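Local coordinates for monomethylamine methyltransferase mtmB1 (Methanosarcina barkeri, PDB 1NTH) that catalyses transfer of the methyl group from monomethylamine to the corrinoid cofactor of its partner protein MtmC, a step in methanogenesis from methylamine, at the interface of chains A and B. Residues are numbered along the deposited sequence; one frame, centred on the assembly and turned at random. Chains: chain A/B, Monomethylamine methyltransferase mtmB1.

The interface of chains A and B. Residues chain A 149-151, 381, 384, 435-436, 441; chain B 2-6.
The N-terminal loop segment of chain B (residues 2-6) lies against chain A, in an assembly built as a dimer of homotrimers. Stacking centres on A:Arg384, whose CG is anti to the backbone N (chi1 -180°) and whose chain bends at chi3. The A:Arg384 guanidinium is sandwiched between A:Met381 SD on one face and the B:Phe3 ring on the other, guanidinium and ring 21° apart, with NH1 3.8 Å from the ring centroid in a cation-pi contact. A side-on salt bridge fixes the guanidinium's rotation: A:Arg384 NE meets A:Glu150 OE1 at 2.8 Å, while its NH2 takes the syn lone pair of OE2. Among the hydrogen bonds across, NH1 of A:Arg384 donates to the B:Phe3 carbonyl O (2.8 Å), in the carbonyl plane, and NH2 reaches B:Arg4 O (3.1 Å) from above that carbonyl's plane. An alanine at A:Arg384 would probably leave both carbonyls and the B:Phe3 face without these partners and loosen the N-terminal segment. The A:Lys151 backbone N points almost straight (169°) at B:Ser6 OG, 3.0 Å away, and B:Arg4 NH1 bonds to A:Thr435 OG1 (3.1 Å). Water 2 joins A:Leu149 O to B:Lys5 NZ and B:Ser6 O. In the apolar packing, A:Thr435 CG2 sits over the B:Arg4 guanidinium face and A:Met441 CE lies 3.6 Å from B:Arg4 CA. The chain A surface combines helices 380-393 and 438-454, strand 435-436 and the loop after helix 140-148; the chain B segment precedes helix 9-18.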
loop_
_atom_site.group_PDB
_atom_site.type_symbol
_atom_site.label_atom_id
_atom_site.label_comp_id
_atom_site.label_asym_id
_atom_site.label_seq_id
_atom_site.Cartn_x
_atom_site.Cartn_y
_atom_site.Cartn_z
ATOM N N LEU A 149 27.133 -4.430 -3.260
ATOM C CA LEU A 149 27.842 -5.433 -2.467
ATOM C C LEU A 149 28.883 -4.817 -1.531
ATOM O O LEU A 149 29.383 -5.488 -0.628
ATOM C CB LEU A 149 28.516 -6.454 -3.392
ATOM C CG LEU A 149 27.572 -7.437 -4.093
ATOM C CD1 LEU A 149 28.323 -8.202 -5.175
ATOM C CD2 LEU A 149 26.974 -8.392 -3.063
ATOM N N GLU A 150 29.211 -3.547 -1.751
ATOM C CA GLU A 150 30.184 -2.851 -0.910
ATOM C C GLU A 150 29.485 -2.217 0.290
ATOM O O GLU A 150 28.606 -1.374 0.121
ATOM C CB GLU A 150 30.886 -1.745 -1.711
ATOM C CG GLU A 150 31.805 -2.225 -2.824
ATOM C CD GLU A 150 33.003 -3.000 -2.302
ATOM O OE1 GLU A 150 33.476 -2.680 -1.190
ATOM O OE2 GLU A 150 33.481 -3.914 -3.009
ATOM N N LYS A 151 29.867 -2.611 1.501
ATOM C CA LYS A 151 29.252 -2.027 2.693
ATOM C C LYS A 151 29.537 -0.531 2.799
ATOM O O LYS A 151 28.822 0.199 3.489
ATOM C CB LYS A 151 29.738 -2.736 3.960
ATOM C CG LYS A 151 29.060 -4.075 4.191
ATOM C CD LYS A 151 29.343 -4.613 5.579
ATOM C CE LYS A 151 28.475 -5.831 5.870
ATOM N NZ LYS A 151 28.664 -6.322 7.260
ATOM N N MET A 381 34.911 -0.872 -6.843
ATOM C CA MET A 381 36.184 -0.679 -6.150
ATOM C C MET A 381 36.516 0.798 -5.967
ATOM O O MET A 381 37.059 1.189 -4.938
ATOM C CB MET A 381 37.325 -1.367 -6.907
ATOM C CG MET A 381 37.377 -2.876 -6.724
ATOM S SD MET A 381 37.798 -3.381 -5.033
ATOM C CE MET A 381 39.596 -3.479 -5.142
ATOM N N ARG A 384 34.535 2.083 -3.159
ATOM C CA ARG A 384 35.032 1.587 -1.883
ATOM C C ARG A 384 36.135 2.521 -1.379
ATOM O O ARG A 384 36.169 2.877 -0.204
ATOM C CB ARG A 384 35.596 0.168 -2.024
ATOM C CG ARG A 384 36.123 -0.396 -0.709
ATOM C CD ARG A 384 37.006 -1.617 -0.920
ATOM N NE ARG A 384 36.281 -2.747 -1.492
ATOM C CZ ARG A 384 36.829 -3.931 -1.741
ATOM N NH1 ARG A 384 38.112 -4.137 -1.465
ATOM N NH2 ARG A 384 36.101 -4.908 -2.262
ATOM N N THR A 435 33.068 -10.038 -8.296
ATOM C CA THR A 435 34.142 -9.794 -7.342
ATOM C C THR A 435 35.389 -9.303 -8.076
ATOM O O THR A 435 35.683 -9.750 -9.186
ATOM C CB THR A 435 34.485 -11.071 -6.552
ATOM O OG1 THR A 435 34.751 -12.141 -7.464
ATOM C CG2 THR A 435 33.325 -11.461 -5.649
ATOM N N PRO A 436 36.132 -8.366 -7.467
ATOM C CA PRO A 436 37.343 -7.841 -8.104
ATOM C C PRO A 436 38.443 -8.888 -8.241
ATOM O O PRO A 436 38.515 -9.836 -7.457
ATOM C CB PRO A 436 37.747 -6.696 -7.180
ATOM C CG PRO A 436 37.286 -7.174 -5.840
ATOM C CD PRO A 436 35.911 -7.726 -6.159
ATOM N N MET A 441 42.827 -5.778 -6.507
ATOM C CA MET A 441 43.053 -5.726 -5.071
ATOM C C MET A 441 44.471 -5.255 -4.757
ATOM O O MET A 441 44.688 -4.511 -3.801
ATOM C CB MET A 441 42.792 -7.100 -4.454
ATOM C CG MET A 441 41.321 -7.494 -4.489
ATOM S SD MET A 441 41.021 -9.211 -4.044
ATOM C CE MET A 441 41.367 -9.174 -2.304
ATOM N N THR B 2 43.657 -5.566 0.721
ATOM C CA THR B 2 42.241 -5.258 1.057
ATOM C C THR B 2 41.413 -6.532 0.922
ATOM O O THR B 2 41.939 -7.584 0.560
ATOM C CB THR B 2 41.677 -4.172 0.111
ATOM O OG1 THR B 2 40.364 -3.788 0.545
ATOM C CG2 THR B 2 41.608 -4.693 -1.318
ATOM N N PHE B 3 40.122 -6.440 1.218
ATOM C CA PHE B 3 39.233 -7.594 1.130
ATOM C C PHE B 3 38.690 -7.780 -0.286
ATOM O O PHE B 3 38.634 -6.828 -1.065
ATOM C CB PHE B 3 38.081 -7.429 2.132
ATOM C CG PHE B 3 37.361 -6.109 2.029
ATOM C CD1 PHE B 3 36.223 -5.978 1.236
ATOM C CD2 PHE B 3 37.821 -4.995 2.727
ATOM C CE1 PHE B 3 35.553 -4.751 1.139
ATOM C CE2 PHE B 3 37.161 -3.766 2.638
ATOM C CZ PHE B 3 36.023 -3.646 1.842
ATOM N N ARG B 4 38.303 -9.006 -0.631
ATOM C CA ARG B 4 37.766 -9.261 -1.963
ATOM C C ARG B 4 36.391 -8.613 -2.089
ATOM O O ARG B 4 36.109 -7.905 -3.054
ATOM C CB ARG B 4 37.662 -10.766 -2.240
ATOM C CG ARG B 4 37.315 -11.073 -3.695
ATOM C CD ARG B 4 37.472 -12.547 -4.050
ATOM N NE ARG B 4 36.373 -13.373 -3.557
ATOM C CZ ARG B 4 35.661 -14.195 -4.324
ATOM N NH1 ARG B 4 35.933 -14.301 -5.618
ATOM N NH2 ARG B 4 34.679 -14.917 -3.799
ATOM N N LYS B 5 35.539 -8.855 -1.100
ATOM C CA LYS B 5 34.200 -8.280 -1.085
ATOM C C LYS B 5 33.728 -8.222 0.358
ATOM O O LYS B 5 34.230 -8.964 1.205
ATOM C CB LYS B 5 33.231 -9.141 -1.905
ATOM C CG LYS B 5 33.012 -10.546 -1.349
ATOM C CD LYS B 5 31.976 -11.328 -2.153
ATOM C CE LYS B 5 30.569 -10.756 -1.998
ATOM N NZ LYS B 5 30.067 -10.857 -0.594
ATOM N N SER B 6 32.779 -7.337 0.649
ATOM C CA SER B 6 32.262 -7.253 2.006
ATOM C C SER B 6 31.707 -8.633 2.331
ATOM O O SER B 6 30.960 -9.215 1.544
ATOM C CB SER B 6 31.164 -6.192 2.108
ATOM O OG SER B 6 31.705 -4.892 1.932
HETATM O O HOH W 1 32.874 -1.869 1.439
HETATM O O HOH W 2 28.885 -8.099 -0.079
HETATM O O HOH W 3 37.329 -12.403 -7.765
#